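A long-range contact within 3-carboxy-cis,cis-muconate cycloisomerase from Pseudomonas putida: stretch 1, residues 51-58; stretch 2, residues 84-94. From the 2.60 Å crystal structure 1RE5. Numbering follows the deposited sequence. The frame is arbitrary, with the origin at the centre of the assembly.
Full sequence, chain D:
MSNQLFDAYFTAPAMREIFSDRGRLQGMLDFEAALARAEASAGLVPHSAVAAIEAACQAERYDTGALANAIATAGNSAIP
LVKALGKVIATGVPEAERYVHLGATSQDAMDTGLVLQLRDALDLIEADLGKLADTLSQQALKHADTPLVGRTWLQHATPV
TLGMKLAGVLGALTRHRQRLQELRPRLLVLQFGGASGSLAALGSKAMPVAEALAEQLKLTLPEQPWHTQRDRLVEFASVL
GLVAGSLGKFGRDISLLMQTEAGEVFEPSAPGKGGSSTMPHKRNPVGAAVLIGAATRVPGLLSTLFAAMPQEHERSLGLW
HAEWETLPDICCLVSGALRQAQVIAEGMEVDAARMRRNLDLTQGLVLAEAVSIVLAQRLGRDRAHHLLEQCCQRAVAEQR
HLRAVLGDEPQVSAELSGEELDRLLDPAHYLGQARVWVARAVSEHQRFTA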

# COMPACT_ATOMS: atom_id res chain seq x y z
N ALA D 51 -30.23 -18.04 -31.99
CA ALA D 51 -30.08 -19.44 -31.62
C ALA D 51 -28.67 -19.95 -31.92
O ALA D 51 -28.10 -20.71 -31.14
CB ALA D 51 -31.11 -20.28 -32.37
N ALA D 52 -28.11 -19.54 -33.06
CA ALA D 52 -26.76 -19.95 -33.46
C ALA D 52 -25.72 -19.48 -32.45
O ALA D 52 -24.86 -20.25 -32.01
CB ALA D 52 -26.43 -19.40 -34.84
N ILE D 53 -25.82 -18.20 -32.09
CA ILE D 53 -24.92 -17.58 -31.14
C ILE D 53 -24.97 -18.26 -29.76
O ILE D 53 -23.94 -18.69 -29.24
CB ILE D 53 -25.25 -16.09 -31.00
CG1 ILE D 53 -24.90 -15.38 -32.31
CG2 ILE D 53 -24.49 -15.47 -29.83
CD1 ILE D 53 -25.36 -13.93 -32.38
N GLU D 54 -26.16 -18.37 -29.18
CA GLU D 54 -26.31 -19.00 -27.87
C GLU D 54 -25.68 -20.39 -27.82
O GLU D 54 -25.15 -20.80 -26.79
CB GLU D 54 -27.78 -19.12 -27.49
CG GLU D 54 -28.48 -17.79 -27.36
CD GLU D 54 -29.91 -17.93 -26.88
OE1 GLU D 54 -30.68 -18.70 -27.51
OE2 GLU D 54 -30.27 -17.28 -25.88
N ALA D 55 -25.74 -21.11 -28.93
CA ALA D 55 -25.18 -22.45 -29.01
C ALA D 55 -23.67 -22.43 -28.88
O ALA D 55 -23.06 -23.40 -28.44
CB ALA D 55 -25.57 -23.10 -30.33
N ALA D 56 -23.06 -21.32 -29.28
CA ALA D 56 -21.61 -21.19 -29.22
C ALA D 56 -21.11 -20.46 -27.96
O ALA D 56 -19.91 -20.38 -27.72
CB ALA D 56 -21.11 -20.48 -30.47
N CYS D 57 -22.04 -19.94 -27.16
CA CYS D 57 -21.67 -19.22 -25.94
C CYS D 57 -21.50 -20.15 -24.73
O CYS D 57 -22.15 -19.98 -23.70
CB CYS D 57 -22.70 -18.13 -25.64
SG CYS D 57 -22.59 -16.70 -26.75
N GLN D 58 -20.61 -21.13 -24.88
CA GLN D 58 -20.30 -22.08 -23.83
C GLN D 58 -18.76 -22.12 -23.72
O GLN D 58 -18.06 -22.44 -24.68
CB GLN D 58 -20.86 -23.46 -24.19
N ALA D 84 -12.86 -15.78 -31.92
CA ALA D 84 -12.98 -17.23 -31.80
C ALA D 84 -14.45 -17.64 -31.81
O ALA D 84 -14.81 -18.69 -32.34
CB ALA D 84 -12.30 -17.71 -30.52
N LEU D 85 -15.29 -16.81 -31.20
CA LEU D 85 -16.72 -17.10 -31.16
C LEU D 85 -17.25 -17.07 -32.60
O LEU D 85 -17.99 -17.97 -33.02
CB LEU D 85 -17.45 -16.06 -30.31
CG LEU D 85 -18.99 -16.09 -30.31
CD1 LEU D 85 -19.50 -17.45 -29.88
CD2 LEU D 85 -19.50 -15.01 -29.36
N GLY D 86 -16.86 -16.05 -33.34
CA GLY D 86 -17.30 -15.92 -34.72
C GLY D 86 -16.93 -17.13 -35.57
O GLY D 86 -17.75 -17.61 -36.36
N LYS D 87 -15.70 -17.62 -35.41
CA LYS D 87 -15.22 -18.78 -36.17
C LYS D 87 -15.95 -20.07 -35.80
O LYS D 87 -15.90 -21.05 -36.54
CB LYS D 87 -13.72 -18.95 -35.98
N VAL D 88 -16.63 -20.07 -34.65
CA VAL D 88 -17.37 -21.26 -34.21
C VAL D 88 -18.78 -21.19 -34.78
O VAL D 88 -19.36 -22.21 -35.16
CB VAL D 88 -17.44 -21.34 -32.66
CG1 VAL D 88 -18.48 -22.38 -32.24
CG2 VAL D 88 -16.08 -21.73 -32.09
N ILE D 89 -19.33 -19.99 -34.83
CA ILE D 89 -20.66 -19.78 -35.36
C ILE D 89 -20.65 -19.94 -36.88
O ILE D 89 -21.67 -20.26 -37.48
CB ILE D 89 -21.18 -18.36 -35.00
CG1 ILE D 89 -21.39 -18.26 -33.48
CG2 ILE D 89 -22.46 -18.05 -35.75
CD1 ILE D 89 -21.88 -16.90 -33.02
N ALA D 90 -19.48 -19.74 -37.50
CA ALA D 90 -19.34 -19.86 -38.95
C ALA D 90 -19.50 -21.31 -39.40
O ALA D 90 -20.08 -21.58 -40.45
CB ALA D 90 -17.99 -19.32 -39.40
N THR D 91 -18.98 -22.23 -38.60
CA THR D 91 -19.08 -23.66 -38.91
C THR D 91 -20.51 -24.11 -39.20
O THR D 91 -20.76 -24.88 -40.13
CB THR D 91 -18.54 -24.51 -37.74
OG1 THR D 91 -17.13 -24.29 -37.61
CG2 THR D 91 -18.81 -25.99 -37.98
N GLY D 92 -21.45 -23.63 -38.38
CA GLY D 92 -22.84 -24.00 -38.56
C GLY D 92 -23.66 -23.02 -39.38
O GLY D 92 -24.06 -23.32 -40.50
N VAL D 93 -23.92 -21.84 -38.81
CA VAL D 93 -24.71 -20.81 -39.48
C VAL D 93 -23.81 -19.64 -39.88
O VAL D 93 -23.79 -18.60 -39.22
CB VAL D 93 -25.83 -20.32 -38.55
CG1 VAL D 93 -26.70 -19.30 -39.25
CG2 VAL D 93 -26.66 -21.50 -38.08
N PRO D 94 -23.05 -19.80 -40.98
CA PRO D 94 -22.12 -18.80 -41.53
C PRO D 94 -22.63 -17.36 -41.60
O PRO D 94 -21.87 -16.42 -41.36
CB PRO D 94 -21.80 -19.35 -42.92
CG PRO D 94 -21.86 -20.82 -42.70
CD PRO D 94 -23.10 -20.98 -41.86

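Ala56 and Ile89 form the apolar centre of this contact, their CA atoms 6.4 Å apart, the closest backbone register between the stretches. Both CA-to-CB bonds point toward the opposing stretch. The methyl of Ala56 faces the second helix and meets three side chains: its CB lies 3.5 Å from Leu85 CD1, 3.7 Å from Val88 CG1 and 3.8 Å from Ile89 CG1. Leu85 sets out sideways, but its t,p rotamer brings its end back to the contact. Ile89, extended in the m,t rotamer, reaches Ile53, with its CD1 3.5 Å from Ile53 CG1. One turn before Ala56, Ala52 CB packs 3.9 Å from Val93 CB and, more loosely, 4.3 Å from Ile89 CG2. The helices cross obliquely, at 122° between their N-to-C directions, with axes 9.3 Å apart at closest approach, and the contact buries 302 Å² in all. In the buried part, Cys57 SG makes a loose approach to Leu85 CD2, at 4.4 Å. No hydrogen bond joins the stretches; dispersion and the exclusion of water hold them. Backbone hydrogen bonds run within each stretch, for example from Ala56 N to Ile53 O (2.8 Å) and from Ile89 N to Leu85 O (3.0 Å). The CA-to-CB bond of Glu54 points away from the second stretch, and its OE2 is hydrogen-bonded elsewhere in the structure.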